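Local coordinates for brain-specific angiogenesis inhibitor 1-associated protein 2-like protein 2 (Mus musculus, PDB 3OK8), which binds phosphoinositides through its I-BAR (IMD) domain, the part seen here, and induces planar or gently curved membrane structures, at the interface of chains A and B. Numbering follows the deposited sequence. Chains: chain A/B, Brain-specific angiogenesis inhibitor 1-associated protein 2-like protein 2.

Contacts 1 and 2 are neighbouring patches of one dimer interface, the centres of their C-alpha atoms about 6 Å apart. Both set helix 154-221 of chain B against chain A where helix 5-66 ends and helix 71-147 begins, and both contain A:Ser70 and B:Tyr186. Contact 1 lies mainly on helix 5-66, also takes in A:Leu77 of helix 71-147 and is built round an aromatic ring; contact 2 follows the connecting loop into helix 71-147 and adds a bridging water. The two-fold symmetry repeats the pair with chains exchanged, so that each subunit of the antiparallel I-BAR dimer both offers and receives this arrangement.

Contact 1: the interface of chains A and B. Residues chain A 60, 63-64, 70, 77; chain B 25, 186, 189.
The phenol oxygen of B:Tyr186 reaches helix 5-66 of chain A, where OH lies 3.3 Å from CB of A:Gln63 and 3.5 Å from the backbone N of A:Ala64; these are packing contacts. The ring that carries this oxygen shows how one aromatic side chain can be held at face and edge by a partner subunit. A:Ala64 lays its methyl over the middle of one face, CB standing 3.5 Å from the ring centroid in a CH-pi contact. A:Ile60 comes at the edge instead, its CG2 methyl in the ring plane and 3.6 Å from CE1 of B:Tyr186. Near CD2, off the plane on the same side as A:Ala64, sits A:Ser70, with OG 3.4 Å from that ring carbon. Face and edge contacts together should restrict turning of the ring. In A:Ile60, CG2 lies opposite the backbone N while CG1 stands beside it (chi1 -61°), a setting that points the CG2 branch at chain B. The same methyl packs tightly on CD1 of B:Leu189 at 3.5 Å, and CE1 of B:Phe25 approaches it from another direction at 4.0 Å. A:Leu77 crosses B:Leu189 at about a right angle and meets the same CD1 methyl through its CD2. In the fold, the patch joins helix 154-221 of chain B to helices 5-66 and 71-147 of chain A near their connecting loop, with B:Phe25 contributed by helix 7-64 of chain B.

Contact 2: the interface of chains A and B. Residues chain A 69-70, 73; chain B 182-183, 186-187, 190.
The side chains of A:Thr69 and B:Lys183 cross at about a right angle, the aliphatic stem of the lysine passing the loop just before helix 71-147. Apolar packing comes first. CE of B:Lys183 touches CB of A:Thr69 at 3.7 Å, and its CG packs on the CD1 methyl of A:Leu73. CG of B:Lys183 leaves opposite the backbone N (chi1 166°), and bends further along the chain bring the stem past the threonine. A lysine thus serves here partly as a hydrocarbon, a common use of long charged residues at helical interfaces. Cutting it back to an alanine here removes the stem beyond CB, and would probably open a gap beside A:Thr69 and leave CD1 of A:Leu73 resting on B:Arg187 with less support. A:Leu73 divides its two methyls along helix 154-221: CD1 rests 3.7 Å from the backbone N of B:Arg187 and also lies against its CA and CB, while CD2 reaches CB of B:Ala190 at 4.0 Å.

A carbon meets a hydroxyl oxygen, without a bond, where CB of B:Lys183 lies 3.3 Å from OG of A:Ser70. Polar linkage runs through water 1. On chain A it is bound by the backbone N of A:Thr69 at 3.0 Å, by the threonine hydroxyl OG1 at 2.7 Å and by OG of A:Ser70 at 2.9 Å. Across the interface, the carboxylate oxygen OE1 of B:Glu182 takes the same water at 2.8 Å. The water thus links the loop to the acidic side chain across the interface. Together the lysine and leucine packing and the water bridge appear to dock the loop and the start of helix 71-147 on the partner's helix 154-221, contributing to the dimer that forms the membrane-binding I-BAR unit.

Contact 1: the interface of chains A and B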
# COMPACT_ATOMS: atom_id res chain seq x y z
N ILE A 60 5.37 20.45 10.74
CA ILE A 60 5.96 21.42 9.83
C ILE A 60 4.91 22.38 9.24
O ILE A 60 5.11 23.59 9.21
CB ILE A 60 6.75 20.73 8.71
CG1 ILE A 60 7.89 19.90 9.31
CG2 ILE A 60 7.25 21.75 7.72
CD1 ILE A 60 8.78 19.19 8.30
N GLN A 63 3.74 24.95 11.79
CA GLN A 63 4.74 25.99 11.98
C GLN A 63 4.60 27.07 10.92
O GLN A 63 4.65 28.26 11.22
CB GLN A 63 6.16 25.41 11.89
CG GLN A 63 6.49 24.37 12.95
CD GLN A 63 6.28 24.89 14.35
OE1 GLN A 63 6.04 26.08 14.55
NE2 GLN A 63 6.37 24.00 15.34
N ALA A 64 4.45 26.64 9.66
CA ALA A 64 4.32 27.57 8.54
C ALA A 64 3.05 28.42 8.67
O ALA A 64 3.01 29.56 8.22
CB ALA A 64 4.34 26.82 7.21
N SER A 70 4.55 32.30 4.99
CA SER A 70 4.32 30.92 4.50
C SER A 70 2.99 30.32 4.95
O SER A 70 2.87 29.09 5.06
CB SER A 70 5.48 29.98 4.90
OG SER A 70 6.76 30.59 4.77
N LEU A 77 0.36 21.85 3.43
CA LEU A 77 1.00 20.72 4.10
C LEU A 77 0.06 20.04 5.09
O LEU A 77 0.05 18.81 5.22
CB LEU A 77 2.28 21.18 4.82
CG LEU A 77 3.38 21.72 3.91
CD1 LEU A 77 4.43 22.56 4.72
CD2 LEU A 77 4.06 20.59 3.17
N PHE B 25 13.70 23.86 11.67
CA PHE B 25 13.29 23.31 10.38
C PHE B 25 14.17 22.16 9.88
O PHE B 25 13.68 21.08 9.55
CB PHE B 25 13.25 24.42 9.33
CG PHE B 25 12.55 24.03 8.05
CD1 PHE B 25 11.18 24.17 7.92
CD2 PHE B 25 13.27 23.53 6.96
CE1 PHE B 25 10.54 23.81 6.74
CE2 PHE B 25 12.63 23.17 5.78
CZ PHE B 25 11.26 23.30 5.68
N TYR B 186 9.80 25.87 3.04
CA TYR B 186 8.43 25.33 3.03
C TYR B 186 7.98 25.06 1.60
O TYR B 186 7.36 24.03 1.32
CB TYR B 186 7.45 26.29 3.71
CG TYR B 186 7.60 26.37 5.22
CD1 TYR B 186 7.40 25.25 6.02
CD2 TYR B 186 7.91 27.58 5.85
CE1 TYR B 186 7.53 25.32 7.40
CE2 TYR B 186 8.04 27.66 7.24
CZ TYR B 186 7.85 26.52 8.01
OH TYR B 186 7.97 26.60 9.38
N LEU B 189 9.38 21.62 0.42
CA LEU B 189 8.57 20.56 1.01
C LEU B 189 7.26 20.35 0.25
O LEU B 189 6.90 19.22 -0.10
CB LEU B 189 8.26 20.89 2.47
CG LEU B 189 8.79 20.00 3.59
CD1 LEU B 189 7.81 19.99 4.75
CD2 LEU B 189 9.00 18.60 3.07

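Contact 2: the interface of chains A and B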
# COMPACT_ATOMS: atom_id res chain seq x y z
N THR A 69 5.11 34.76 6.17
CA THR A 69 4.83 34.72 4.74
C THR A 69 4.49 33.34 4.16
O THR A 69 4.15 33.23 2.98
CB THR A 69 5.98 35.33 3.92
OG1 THR A 69 7.17 34.58 4.18
CG2 THR A 69 6.20 36.84 4.28
N SER A 70 4.55 32.30 4.99
CA SER A 70 4.32 30.92 4.50
C SER A 70 2.99 30.32 4.95
O SER A 70 2.87 29.09 5.06
CB SER A 70 5.48 29.98 4.90
OG SER A 70 6.76 30.59 4.77
N LEU A 73 1.43 27.96 2.14
CA LEU A 73 2.20 26.72 2.11
C LEU A 73 1.90 25.91 3.36
O LEU A 73 1.81 24.68 3.32
CB LEU A 73 3.69 27.01 2.00
CG LEU A 73 4.08 27.66 0.67
CD1 LEU A 73 5.44 28.33 0.75
CD2 LEU A 73 4.01 26.64 -0.48
N GLU B 182 13.16 31.32 4.56
CA GLU B 182 12.32 30.45 5.37
C GLU B 182 11.17 29.89 4.52
O GLU B 182 10.81 28.72 4.63
CB GLU B 182 11.76 31.26 6.52
CG GLU B 182 11.20 30.44 7.65
CD GLU B 182 10.17 31.21 8.46
OE1 GLU B 182 9.65 32.23 7.95
OE2 GLU B 182 9.90 30.80 9.60
N LYS B 183 10.60 30.76 3.69
CA LYS B 183 9.49 30.37 2.83
C LYS B 183 9.92 29.50 1.66
O LYS B 183 9.19 28.61 1.28
CB LYS B 183 8.74 31.60 2.32
CG LYS B 183 7.79 31.32 1.18
CD LYS B 183 6.59 32.26 1.19
CE LYS B 183 6.97 33.65 0.73
NZ LYS B 183 7.65 33.63 -0.60
N TYR B 186 9.80 25.87 3.04
CA TYR B 186 8.43 25.33 3.03
C TYR B 186 7.98 25.06 1.60
O TYR B 186 7.36 24.03 1.32
CB TYR B 186 7.45 26.29 3.71
CG TYR B 186 7.60 26.37 5.22
CD1 TYR B 186 7.40 25.25 6.02
CD2 TYR B 186 7.91 27.58 5.85
CE1 TYR B 186 7.53 25.32 7.40
CE2 TYR B 186 8.04 27.66 7.24
CZ TYR B 186 7.85 26.52 8.01
OH TYR B 186 7.97 26.60 9.38
N ARG B 187 8.29 25.97 0.69
CA ARG B 187 7.91 25.77 -0.70
C ARG B 187 8.50 24.49 -1.30
O ARG B 187 7.86 23.85 -2.13
CB ARG B 187 8.27 26.96 -1.58
CG ARG B 187 7.51 26.93 -2.90
CD ARG B 187 8.17 27.77 -3.98
NE ARG B 187 8.43 29.12 -3.51
CZ ARG B 187 9.63 29.70 -3.51
NH1 ARG B 187 9.76 30.94 -3.05
NH2 ARG B 187 10.70 29.05 -3.96
N ALA B 190 6.53 21.44 0.02
CA ALA B 190 5.24 21.37 -0.65
C ALA B 190 5.34 20.98 -2.13
O ALA B 190 4.57 20.14 -2.59
CB ALA B 190 4.46 22.68 -0.49
O HOH W 1 7.46 32.92 6.32